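Side-chain contacts in helix-turn-helix transcriptional regulator (Pseudomonas aeruginosa, PDB 5XHX), which probably binds DNA and regulates transcription as an autoinducer-type LuxR-family regulator, the chain here being its N-terminal ligand-binding domain without the helix-turn-helix part: residues F27-R30 against I31-Q34; I74-I78 against T79-L83; V133-D136 against G137-L141. All blocks are in the same frame, centred on the assembly; numbering follows the deposited sequence.

Contact 1: F27-R30 against I31-Q34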
ATOM      1  N   PHE A  27      13.306  -1.981  -6.264  1.00 39.16           N
ATOM      2  CA  PHE A  27      12.994  -0.848  -7.122  1.00 37.25           C
ATOM      3  C   PHE A  27      11.789  -0.042  -6.642  1.00 32.23           C
ATOM      4  O   PHE A  27      11.222   0.719  -7.431  1.00 37.32           O
ATOM      5  CB  PHE A  27      12.745  -1.335  -8.553  1.00 43.28           C
ATOM      6  CG  PHE A  27      11.898  -2.583  -8.629  1.00 44.61           C
ATOM      7  CD1 PHE A  27      10.524  -2.497  -8.768  1.00 46.72           C
ATOM      8  CD2 PHE A  27      12.480  -3.842  -8.536  1.00 46.96           C
ATOM      9  CE1 PHE A  27       9.739  -3.645  -8.833  1.00 47.74           C
ATOM     10  CE2 PHE A  27      11.710  -4.993  -8.595  1.00 47.96           C
ATOM     11  CZ  PHE A  27      10.333  -4.892  -8.749  1.00 52.55           C
ATOM     12  N   PHE A  28      11.382  -0.195  -5.380  1.00 34.78           N
ATOM     13  CA  PHE A  28      10.190   0.505  -4.899  1.00 32.69           C
ATOM     14  C   PHE A  28      10.310   2.019  -5.069  1.00 29.83           C
ATOM     15  O   PHE A  28       9.391   2.667  -5.573  1.00 30.20           O
ATOM     16  CB  PHE A  28       9.920   0.172  -3.434  1.00 28.81           C
ATOM     17  CG  PHE A  28       8.939   1.118  -2.780  1.00 33.58           C
ATOM     18  CD1 PHE A  28       7.564   0.983  -3.005  1.00 29.04           C
ATOM     19  CD2 PHE A  28       9.386   2.159  -1.963  1.00 31.71           C
ATOM     20  CE1 PHE A  28       6.659   1.861  -2.424  1.00 29.00           C
ATOM     21  CE2 PHE A  28       8.477   3.046  -1.377  1.00 31.14           C
ATOM     22  CZ  PHE A  28       7.113   2.890  -1.605  1.00 28.02           C
ATOM     23  N   TRP A  29      11.428   2.612  -4.623  1.00 30.32           N
ATOM     24  CA  TRP A  29      11.539   4.070  -4.677  1.00 30.69           C
ATOM     25  C   TRP A  29      11.527   4.577  -6.111  1.00 30.69           C
ATOM     26  O   TRP A  29      10.966   5.642  -6.394  1.00 31.21           O
ATOM     27  CB  TRP A  29      12.805   4.543  -3.948  1.00 29.64           C
ATOM     28  CG  TRP A  29      12.726   4.282  -2.489  1.00 30.10           C
ATOM     29  CD1 TRP A  29      13.395   3.330  -1.798  1.00 29.69           C
ATOM     30  CD2 TRP A  29      11.880   4.953  -1.538  1.00 26.82           C
ATOM     31  NE1 TRP A  29      13.056   3.381  -0.472  1.00 28.40           N
ATOM     32  CE2 TRP A  29      12.129   4.373  -0.287  1.00 26.05           C
ATOM     33  CE3 TRP A  29      10.972   6.016  -1.623  1.00 27.05           C
ATOM     34  CZ2 TRP A  29      11.477   4.792   0.879  1.00 28.62           C
ATOM     35  CZ3 TRP A  29      10.331   6.438  -0.467  1.00 24.22           C
ATOM     36  CH2 TRP A  29      10.581   5.825   0.763  1.00 25.55           C
ATOM     37  N   ARG A  30      12.153   3.836  -7.032  1.00 33.64           N
ATOM     38  CA  ARG A  30      12.068   4.208  -8.442  1.00 32.15           C
ATOM     39  C   ARG A  30      10.620   4.227  -8.919  1.00 31.48           C
ATOM     40  O   ARG A  30      10.212   5.147  -9.636  1.00 34.19           O
ATOM     41  CB  ARG A  30      12.906   3.262  -9.312  1.00 35.05           C
ATOM     42  CG  ARG A  30      12.898   3.675 -10.799  1.00 41.22           C
ATOM     43  CD  ARG A  30      13.721   2.752 -11.717  1.00 44.49           C
ATOM     44  NE  ARG A  30      13.348   1.344 -11.592  1.00 53.28           N
ATOM     45  CZ  ARG A  30      12.401   0.740 -12.313  1.00 51.57           C
ATOM     46  NH1 ARG A  30      11.709   1.414 -13.225  1.00 45.71           N
ATOM     47  NH2 ARG A  30      12.143  -0.549 -12.117  1.00 48.35           N
ATOM     48  N   ILE A  31       9.818   3.239  -8.508  1.00 36.38           N
ATOM     49  CA  ILE A  31       8.427   3.194  -8.967  1.00 31.51           C
ATOM     50  C   ILE A  31       7.611   4.315  -8.331  1.00 31.20           C
ATOM     51  O   ILE A  31       6.746   4.912  -8.979  1.00 27.73           O
ATOM     52  CB  ILE A  31       7.800   1.813  -8.687  1.00 34.96           C
ATOM     53  CG1 ILE A  31       8.604   0.704  -9.381  1.00 34.07           C
ATOM     54  CG2 ILE A  31       6.319   1.797  -9.167  1.00 30.03           C
ATOM     55  CD1 ILE A  31       8.790   0.944 -10.862  1.00 39.02           C
ATOM     56  N   LEU A  32       7.875   4.628  -7.060  1.00 32.60           N
ATOM     57  CA  LEU A  32       7.173   5.739  -6.420  1.00 30.56           C
ATOM     58  C   LEU A  32       7.498   7.065  -7.106  1.00 30.75           C
ATOM     59  O   LEU A  32       6.598   7.849  -7.439  1.00 28.78           O
ATOM     60  CB  LEU A  32       7.523   5.777  -4.925  1.00 30.43           C
ATOM     61  CG  LEU A  32       6.949   6.960  -4.126  1.00 33.73           C
ATOM     62  CD1 LEU A  32       5.443   7.132  -4.359  1.00 31.44           C
ATOM     63  CD2 LEU A  32       7.244   6.782  -2.645  1.00 26.66           C
ATOM     64  N   ALA A  33       8.786   7.327  -7.349  1.00 32.66           N
ATOM     65  CA  ALA A  33       9.166   8.566  -8.032  1.00 31.05           C
ATOM     66  C   ALA A  33       8.586   8.632  -9.440  1.00 31.02           C
ATOM     67  O   ALA A  33       8.178   9.703  -9.904  1.00 33.35           O
ATOM     68  CB  ALA A  33      10.692   8.683  -8.084  1.00 32.41           C
ATOM     69  N   GLN A  34       8.571   7.505 -10.154  1.00 34.22           N
ATOM     70  CA  GLN A  34       7.991   7.507 -11.499  1.00 37.43           C
ATOM     71  C   GLN A  34       6.482   7.712 -11.452  1.00 35.79           C
ATOM     72  O   GLN A  34       5.916   8.395 -12.315  1.00 36.70           O
ATOM     73  CB  GLN A  34       8.345   6.205 -12.228  1.00 38.89           C
ATOM     74  CG  GLN A  34       9.825   6.157 -12.645  1.00 46.34           C
ATOM     75  CD  GLN A  34      10.256   4.814 -13.215  1.00 52.36           C
ATOM     76  OE1 GLN A  34       9.470   3.864 -13.276  1.00 53.90           O
ATOM     77  NE2 GLN A  34      11.520   4.729 -13.632  1.00 50.73           N
TER
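Ile31 N donates to Phe27 O at 3.1 Å and closes the first turn of helix 28-36. Phe27 sits at the N-cap position, just before the helix. The next three amides follow the same i to i+4 pattern. Leu32 N meets Phe28 O, Ala33 N meets Trp29 O, and Gln34 N meets Arg30 O. The straightest of the four is Ala33 N to Trp29 O, 2.9 Å with 172° at the hydrogen. These bonds set the spacing of the side chains that line the helix.

On the solvent side, Arg30 leaves with CG anti to the backbone N (chi1 -177°), and its chain bends at chi3. The bend carries the guanidinium over Ile31, whose CD1 lies against one of its faces, 3.9 Å from Arg30 CZ. The Gln34 side chain lies close to the same arginine, with the amide and guanidinium planes steeply inclined to each other. Ile31 CG1 also meets the edge of the Phe27 ring, 3.8 Å from Phe27 CD1. The two side chains run alongside each other.

Leu32 serves two aromatic residues with one methyl. Leu32 CD2 is 3.8 Å from Trp29 CZ3 and 4.0 Å from Phe28 CZ. The Phe28 ring in turn puts CD2 over the centre of one face of the Trp29 indole. Trp29 NE1 is hydrogen-bonded to Glu177.

Helix 28-36 packs beside helix 153-173 on one face of the central antiparallel sheet, consistent with the alpha-beta-alpha sandwich of LuxR-type ligand-binding domains. Phe28, Ile31 and Leu32 touch Leu19 of helix 11-21. Phe28 and Trp29 also lie on helix 153-173, at Leu169 and Met170. Trp29 further reaches the sheet at Ala47 of strand 44-50 and Leu143 of strand 140-147.

Contact 2: I74-I78 against T79-L83; sequences ISRYI and TGLYL
Tyr77 and Tyr82 meet in a CH-pi contact. Tyr82 CB stands over the Tyr77 ring face, 3.6 Å from its centroid and 18° off the normal. A chi1 of -177° turns the Tyr77 ring away from its own amide nitrogen and brings it under Tyr82. Its OH bonds to Asp85, and its ring stacks with Tyr119. At chi1 80° the Tyr82 ring is tucked back over its own backbone. This turns the ring edge to Tyr77 O, 3.2 Å from Tyr82 CD1.

The helix 72-81 widens here into a pi-type turn. Tyr77 packs on Leu48 and Phe50 of strand 44-50, so this widened end rests on the sheet. Leu81 N bonds to Arg76 O at 3.0 Å, and Tyr82 N to Tyr77 O, both i to i+5. Tyr77 O also accepts from Gly80 N, which comes from above the carbonyl plane. The backbone at Gly80 would press any CB against the carbonyl oxygen of Thr79.

Leu81 CD1 lies over one guanidinium face of Arg76 and 3.8 Å from Arg76 CB. The charged end has a salt bridge to Glu114. Thr79 N bonds to Ser75 O at 2.9 Å. A water links Ser75 OG, 2.8 Å away, to Thr79 OG1.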
ATOM      1  N   ILE A  74      28.853  11.514  -3.659  1.00 39.60           N
ATOM      2  CA  ILE A  74      27.924  10.869  -2.732  1.00 40.91           C
ATOM      3  C   ILE A  74      28.569  10.725  -1.359  1.00 39.83           C
ATOM      4  O   ILE A  74      27.962  11.045  -0.331  1.00 33.96           O
ATOM      5  CB  ILE A  74      27.470   9.505  -3.275  1.00 38.92           C
ATOM      6  CG1 ILE A  74      26.772   9.661  -4.632  1.00 49.00           C
ATOM      7  CG2 ILE A  74      26.569   8.817  -2.262  1.00 40.81           C
ATOM      8  CD1 ILE A  74      25.451  10.402  -4.576  1.00 47.41           C
ATOM      9  N   SER A  75      29.814  10.240  -1.329  1.00 37.73           N
ATOM     10  CA  SER A  75      30.547  10.133  -0.070  1.00 33.30           C
ATOM     11  C   SER A  75      30.712  11.495   0.592  1.00 32.52           C
ATOM     12  O   SER A  75      30.549  11.621   1.812  1.00 29.85           O
ATOM     13  CB  SER A  75      31.905   9.476  -0.320  1.00 37.06           C
ATOM     14  OG  SER A  75      32.690   9.499   0.849  1.00 48.14           O
ATOM     15  N   ARG A  76      31.008  12.538  -0.201  1.00 31.12           N
ATOM     16  CA  ARG A  76      31.125  13.879   0.367  1.00 33.15           C
ATOM     17  C   ARG A  76      29.810  14.337   0.979  1.00 33.13           C
ATOM     18  O   ARG A  76      29.795  14.977   2.042  1.00 27.29           O
ATOM     19  CB  ARG A  76      31.572  14.886  -0.693  1.00 34.72           C
ATOM     20  CG  ARG A  76      33.008  14.711  -1.191  1.00 41.27           C
ATOM     21  CD  ARG A  76      33.543  16.052  -1.676  1.00 42.74           C
ATOM     22  NE  ARG A  76      33.765  16.945  -0.547  1.00 44.56           N
ATOM     23  CZ  ARG A  76      33.784  18.270  -0.614  1.00 46.57           C
ATOM     24  NH1 ARG A  76      33.578  18.892  -1.775  1.00 39.81           N
ATOM     25  NH2 ARG A  76      34.001  18.973   0.491  1.00 43.06           N
ATOM     26  N   TYR A  77      28.698  14.072   0.294  1.00 28.92           N
ATOM     27  CA  TYR A  77      27.401  14.398   0.869  1.00 30.09           C
ATOM     28  C   TYR A  77      27.235  13.710   2.216  1.00 25.27           C
ATOM     29  O   TYR A  77      26.956  14.357   3.230  1.00 28.44           O
ATOM     30  CB  TYR A  77      26.274  13.994  -0.101  1.00 30.61           C
ATOM     31  CG  TYR A  77      24.911  14.375   0.418  1.00 28.53           C
ATOM     32  CD1 TYR A  77      24.426  15.662   0.265  1.00 27.75           C
ATOM     33  CD2 TYR A  77      24.124  13.458   1.075  1.00 29.65           C
ATOM     34  CE1 TYR A  77      23.190  16.025   0.742  1.00 28.97           C
ATOM     35  CE2 TYR A  77      22.869  13.813   1.568  1.00 29.87           C
ATOM     36  CZ  TYR A  77      22.411  15.090   1.400  1.00 27.77           C
ATOM     37  OH  TYR A  77      21.179  15.456   1.894  1.00 27.45           O
ATOM     38  N   ILE A  78      27.454  12.398   2.245  1.00 25.10           N
ATOM     39  CA  ILE A  78      27.208  11.614   3.451  1.00 31.53           C
ATOM     40  C   ILE A  78      28.115  12.049   4.606  1.00 37.12           C
ATOM     41  O   ILE A  78      27.682  12.086   5.768  1.00 31.78           O
ATOM     42  CB  ILE A  78      27.358  10.120   3.127  1.00 31.90           C
ATOM     43  CG1 ILE A  78      26.205   9.676   2.209  1.00 36.25           C
ATOM     44  CG2 ILE A  78      27.397   9.273   4.390  1.00 38.20           C
ATOM     45  CD1 ILE A  78      26.316   8.222   1.769  1.00 42.00           C
ATOM     46  N   THR A  79      29.379  12.391   4.320  1.00 30.60           N
ATOM     47  CA  THR A  79      30.318  12.679   5.411  1.00 30.88           C
ATOM     48  C   THR A  79      30.371  14.154   5.777  1.00 29.68           C
ATOM     49  O   THR A  79      31.195  14.538   6.616  1.00 34.28           O
ATOM     50  CB  THR A  79      31.741  12.200   5.070  1.00 29.37           C
ATOM     51  OG1 THR A  79      32.226  12.929   3.933  1.00 29.73           O
ATOM     52  CG2 THR A  79      31.753  10.723   4.772  1.00 29.21           C
ATOM     53  N   GLY A  80      29.514  14.997   5.204  1.00 29.16           N
ATOM     54  CA  GLY A  80      29.524  16.373   5.663  1.00 29.59           C
ATOM     55  C   GLY A  80      28.718  17.391   4.894  1.00 23.52           C
ATOM     56  O   GLY A  80      28.123  18.285   5.498  1.00 25.72           O
ATOM     57  N   LEU A  81      28.699  17.299   3.564  1.00 25.25           N
ATOM     58  CA  LEU A  81      27.987  18.310   2.786  1.00 28.87           C
ATOM     59  C   LEU A  81      26.484  18.315   3.073  1.00 23.99           C
ATOM     60  O   LEU A  81      25.837  19.352   2.920  1.00 25.70           O
ATOM     61  CB  LEU A  81      28.223  18.100   1.288  1.00 34.83           C
ATOM     62  CG  LEU A  81      29.565  18.557   0.729  1.00 39.20           C
ATOM     63  CD1 LEU A  81      29.634  18.210  -0.759  1.00 37.67           C
ATOM     64  CD2 LEU A  81      29.742  20.057   0.949  1.00 38.68           C
ATOM     65  N   TYR A  82      25.916  17.189   3.508  1.00 23.60           N
ATOM     66  CA  TYR A  82      24.492  17.167   3.860  1.00 27.56           C
ATOM     67  C   TYR A  82      24.151  18.168   4.947  1.00 28.54           C
ATOM     68  O   TYR A  82      22.980  18.551   5.083  1.00 24.93           O
ATOM     69  CB  TYR A  82      24.073  15.778   4.342  1.00 27.69           C
ATOM     70  CG  TYR A  82      24.443  15.513   5.790  1.00 26.53           C
ATOM     71  CD1 TYR A  82      25.687  14.991   6.120  1.00 29.00           C
ATOM     72  CD2 TYR A  82      23.548  15.780   6.830  1.00 26.01           C
ATOM     73  CE1 TYR A  82      26.035  14.741   7.443  1.00 28.20           C
ATOM     74  CE2 TYR A  82      23.896  15.544   8.165  1.00 26.78           C
ATOM     75  CZ  TYR A  82      25.134  15.013   8.462  1.00 29.53           C
ATOM     76  OH  TYR A  82      25.489  14.744   9.779  1.00 28.85           O
ATOM     77  N   LEU A  83      25.137  18.565   5.762  1.00 26.94           N
ATOM     78  CA  LEU A  83      24.887  19.566   6.794  1.00 26.33           C
ATOM     79  C   LEU A  83      24.459  20.901   6.207  1.00 24.61           C
ATOM     80  O   LEU A  83      23.799  21.692   6.893  1.00 27.71           O
ATOM     81  CB  LEU A  83      26.136  19.753   7.667  1.00 28.58           C
ATOM     82  CG  LEU A  83      26.464  18.530   8.530  1.00 29.28           C
ATOM     83  CD1 LEU A  83      27.867  18.634   9.214  1.00 27.45           C
ATOM     84  CD2 LEU A  83      25.353  18.350   9.569  1.00 25.06           C
TER
HETATM   85  O   HOH W   1      34.174  11.381   2.335  1.00 41.83           O

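Contact 3: V133-D136 against G137-L141; sequences VPLD and GERTL
Gly137 is spanned by an Asx turn, in which Asp136 OD1 accepts from Glu138 N at 2.6 Å. The turn lies in the loop of the beta hairpin formed by strands 127-134 and 140-147. Glu138 N meets OD1 on its anti side, while the Glu138 carboxylate leads away to the backbone N of Asp52.

Arg139 comes next and grips the same aspartate twice over. Its N reaches OD1 from above the carboxylate plane, on the same face as Glu138 N. Its guanidinium takes OD2 side-on in a salt bridge, with Arg139 NE at 2.6 Å and Arg139 NH2 at 3.0 Å from Asp136 OD2. The carboxylate and guanidinium planes are 20° apart, nearly coplanar. A chi1 of 57° turns the Asp136 carboxylate forward over the next loop residues, Glu138 and Arg139. Leu135 CD1 lies over one guanidinium face, 3.8 Å from Arg139 NH1. Arg139 O accepts from Leu135 N at 2.9 Å. A water donates to this same oxygen and to Asp136 O.

Thr140 forms a non-hydrogen-bonded pair with Pro134, and its backbone also bonds to Phe50 of strand 44-50. Leu141 and Val133 are the hydrogen-bonded pair, joined by two 2.7 Å bonds, Val133 N to Leu141 O and Leu141 N to Val133 O. On the face they share, towards helix 153-173, Leu141 CB also packs against Leu135 CG at 4.0 Å.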
ATOM      1  N   VAL A 133       9.005  12.190   6.494  1.00 27.51           N
ATOM      2  CA  VAL A 133       8.228  11.305   7.350  1.00 27.69           C
ATOM      3  C   VAL A 133       9.047  10.997   8.596  1.00 26.76           C
ATOM      4  O   VAL A 133      10.003  10.219   8.538  1.00 27.06           O
ATOM      5  CB  VAL A 133       7.825  10.021   6.611  1.00 30.89           C
ATOM      6  CG1 VAL A 133       7.058   9.078   7.546  1.00 30.04           C
ATOM      7  CG2 VAL A 133       6.989  10.394   5.381  1.00 29.69           C
ATOM      8  N   PRO A 134       8.716  11.605   9.733  1.00 26.99           N
ATOM      9  CA  PRO A 134       9.389  11.253  10.991  1.00 30.15           C
ATOM     10  C   PRO A 134       9.233   9.766  11.284  1.00 36.20           C
ATOM     11  O   PRO A 134       8.146   9.199  11.148  1.00 32.49           O
ATOM     12  CB  PRO A 134       8.666  12.116  12.036  1.00 33.40           C
ATOM     13  CG  PRO A 134       8.121  13.283  11.267  1.00 31.85           C
ATOM     14  CD  PRO A 134       7.802  12.756   9.886  1.00 28.59           C
ATOM     15  N   LEU A 135      10.344   9.125  11.638  1.00 32.82           N
ATOM     16  CA  LEU A 135      10.324   7.712  12.001  1.00 39.18           C
ATOM     17  C   LEU A 135      10.334   7.502  13.497  1.00 44.59           C
ATOM     18  O   LEU A 135       9.760   6.522  13.989  1.00 52.37           O
ATOM     19  CB  LEU A 135      11.520   6.976  11.398  1.00 33.29           C
ATOM     20  CG  LEU A 135      11.500   6.869   9.886  1.00 34.37           C
ATOM     21  CD1 LEU A 135      12.619   5.954   9.389  1.00 35.23           C
ATOM     22  CD2 LEU A 135      10.124   6.388   9.428  1.00 35.99           C
ATOM     23  N   ASP A 136      10.977   8.404  14.221  1.00 39.48           N
ATOM     24  CA  ASP A 136      10.971   8.382  15.670  1.00 50.11           C
ATOM     25  C   ASP A 136      11.432   9.764  16.119  1.00 52.78           C
ATOM     26  O   ASP A 136      11.343  10.733  15.355  1.00 49.79           O
ATOM     27  CB  ASP A 136      11.846   7.236  16.202  1.00 43.22           C
ATOM     28  CG  ASP A 136      13.276   7.323  15.707  1.00 45.20           C
ATOM     29  OD1 ASP A 136      13.981   8.261  16.124  1.00 56.41           O
ATOM     30  OD2 ASP A 136      13.695   6.463  14.904  1.00 46.12           O
ATOM     31  N   GLY A 137      11.944   9.853  17.346  1.00 48.11           N
ATOM     32  CA  GLY A 137      12.383  11.139  17.849  1.00 49.95           C
ATOM     33  C   GLY A 137      13.604  11.695  17.146  1.00 52.47           C
ATOM     34  O   GLY A 137      13.872  12.898  17.255  1.00 48.59           O
ATOM     35  N   GLU A 138      14.353  10.858  16.429  1.00 40.61           N
ATOM     36  CA  GLU A 138      15.582  11.336  15.800  1.00 47.09           C
ATOM     37  C   GLU A 138      15.619  11.188  14.285  1.00 36.54           C
ATOM     38  O   GLU A 138      16.282  11.989  13.623  1.00 39.07           O
ATOM     39  CB  GLU A 138      16.807  10.613  16.382  1.00 48.56           C
ATOM     40  CG  GLU A 138      18.150  11.164  15.860  1.00 45.39           C
ATOM     41  CD  GLU A 138      19.263  10.136  15.914  1.00 46.95           C
ATOM     42  OE1 GLU A 138      20.273  10.296  15.185  1.00 46.36           O
ATOM     43  OE2 GLU A 138      19.123   9.157  16.681  1.00 55.45           O
ATOM     44  N   ARG A 139      14.950  10.196  13.716  1.00 27.15           N
ATOM     45  CA  ARG A 139      15.129   9.878  12.310  1.00 28.75           C
ATOM     46  C   ARG A 139      13.970  10.426  11.483  1.00 31.81           C
ATOM     47  O   ARG A 139      12.834  10.519  11.958  1.00 31.88           O
ATOM     48  CB  ARG A 139      15.273   8.370  12.126  1.00 31.40           C
ATOM     49  CG  ARG A 139      16.547   7.813  12.777  1.00 33.48           C
ATOM     50  CD  ARG A 139      16.642   6.319  12.554  1.00 32.45           C
ATOM     51  NE  ARG A 139      15.442   5.684  13.070  1.00 38.57           N
ATOM     52  CZ  ARG A 139      14.840   4.642  12.506  1.00 38.50           C
ATOM     53  NH1 ARG A 139      15.324   4.110  11.388  1.00 36.96           N
ATOM     54  NH2 ARG A 139      13.738   4.152  13.057  1.00 39.47           N
ATOM     55  N   THR A 140      14.282  10.826  10.247  1.00 26.11           N
ATOM     56  CA  THR A 140      13.294  11.354   9.309  1.00 26.64           C
ATOM     57  C   THR A 140      13.506  10.679   7.964  1.00 30.80           C
ATOM     58  O   THR A 140      14.571  10.835   7.350  1.00 26.71           O
ATOM     59  CB  THR A 140      13.405  12.873   9.149  1.00 27.49           C
ATOM     60  OG1 THR A 140      13.434  13.501  10.433  1.00 29.93           O
ATOM     61  CG2 THR A 140      12.201  13.421   8.356  1.00 26.50           C
ATOM     62  N   LEU A 141      12.504   9.931   7.508  1.00 25.52           N
ATOM     63  CA  LEU A 141      12.543   9.343   6.173  1.00 25.89           C
ATOM     64  C   LEU A 141      12.119  10.383   5.141  1.00 26.20           C
ATOM     65  O   LEU A 141      11.070  11.019   5.278  1.00 24.82           O
ATOM     66  CB  LEU A 141      11.637   8.112   6.103  1.00 29.24           C
ATOM     67  CG  LEU A 141      11.373   7.483   4.732  1.00 29.24           C
ATOM     68  CD1 LEU A 141      12.669   6.930   4.127  1.00 24.24           C
ATOM     69  CD2 LEU A 141      10.354   6.353   4.849  1.00 25.91           C
TER
HETATM   70  O   HOH W   2      12.142  12.414  13.679  1.00 39.54           O

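In the fold
Along the chain the contacts come in series, contact 1, then contact 2, then contact 3. All three belong to one domain built on an antiparallel sheet. Contact 1 lies in helix 28-36 and contact 2 in helix 72-81, with centres about 23 Å apart and no touch. Contact 1 rests on the Ala47 side of strand 44-50 and contact 2 on the Leu48 and Phe50 side, so the two helices flank the sheet from opposite faces. Contact 3 closes a hairpin within the sheet, its centre about 20 Å from the centre of contact 1 and 19 Å from that of contact 2. Contacts 1 and 3 do touch: Trp29 CZ2 is 4.1 Å from Leu141 CD1.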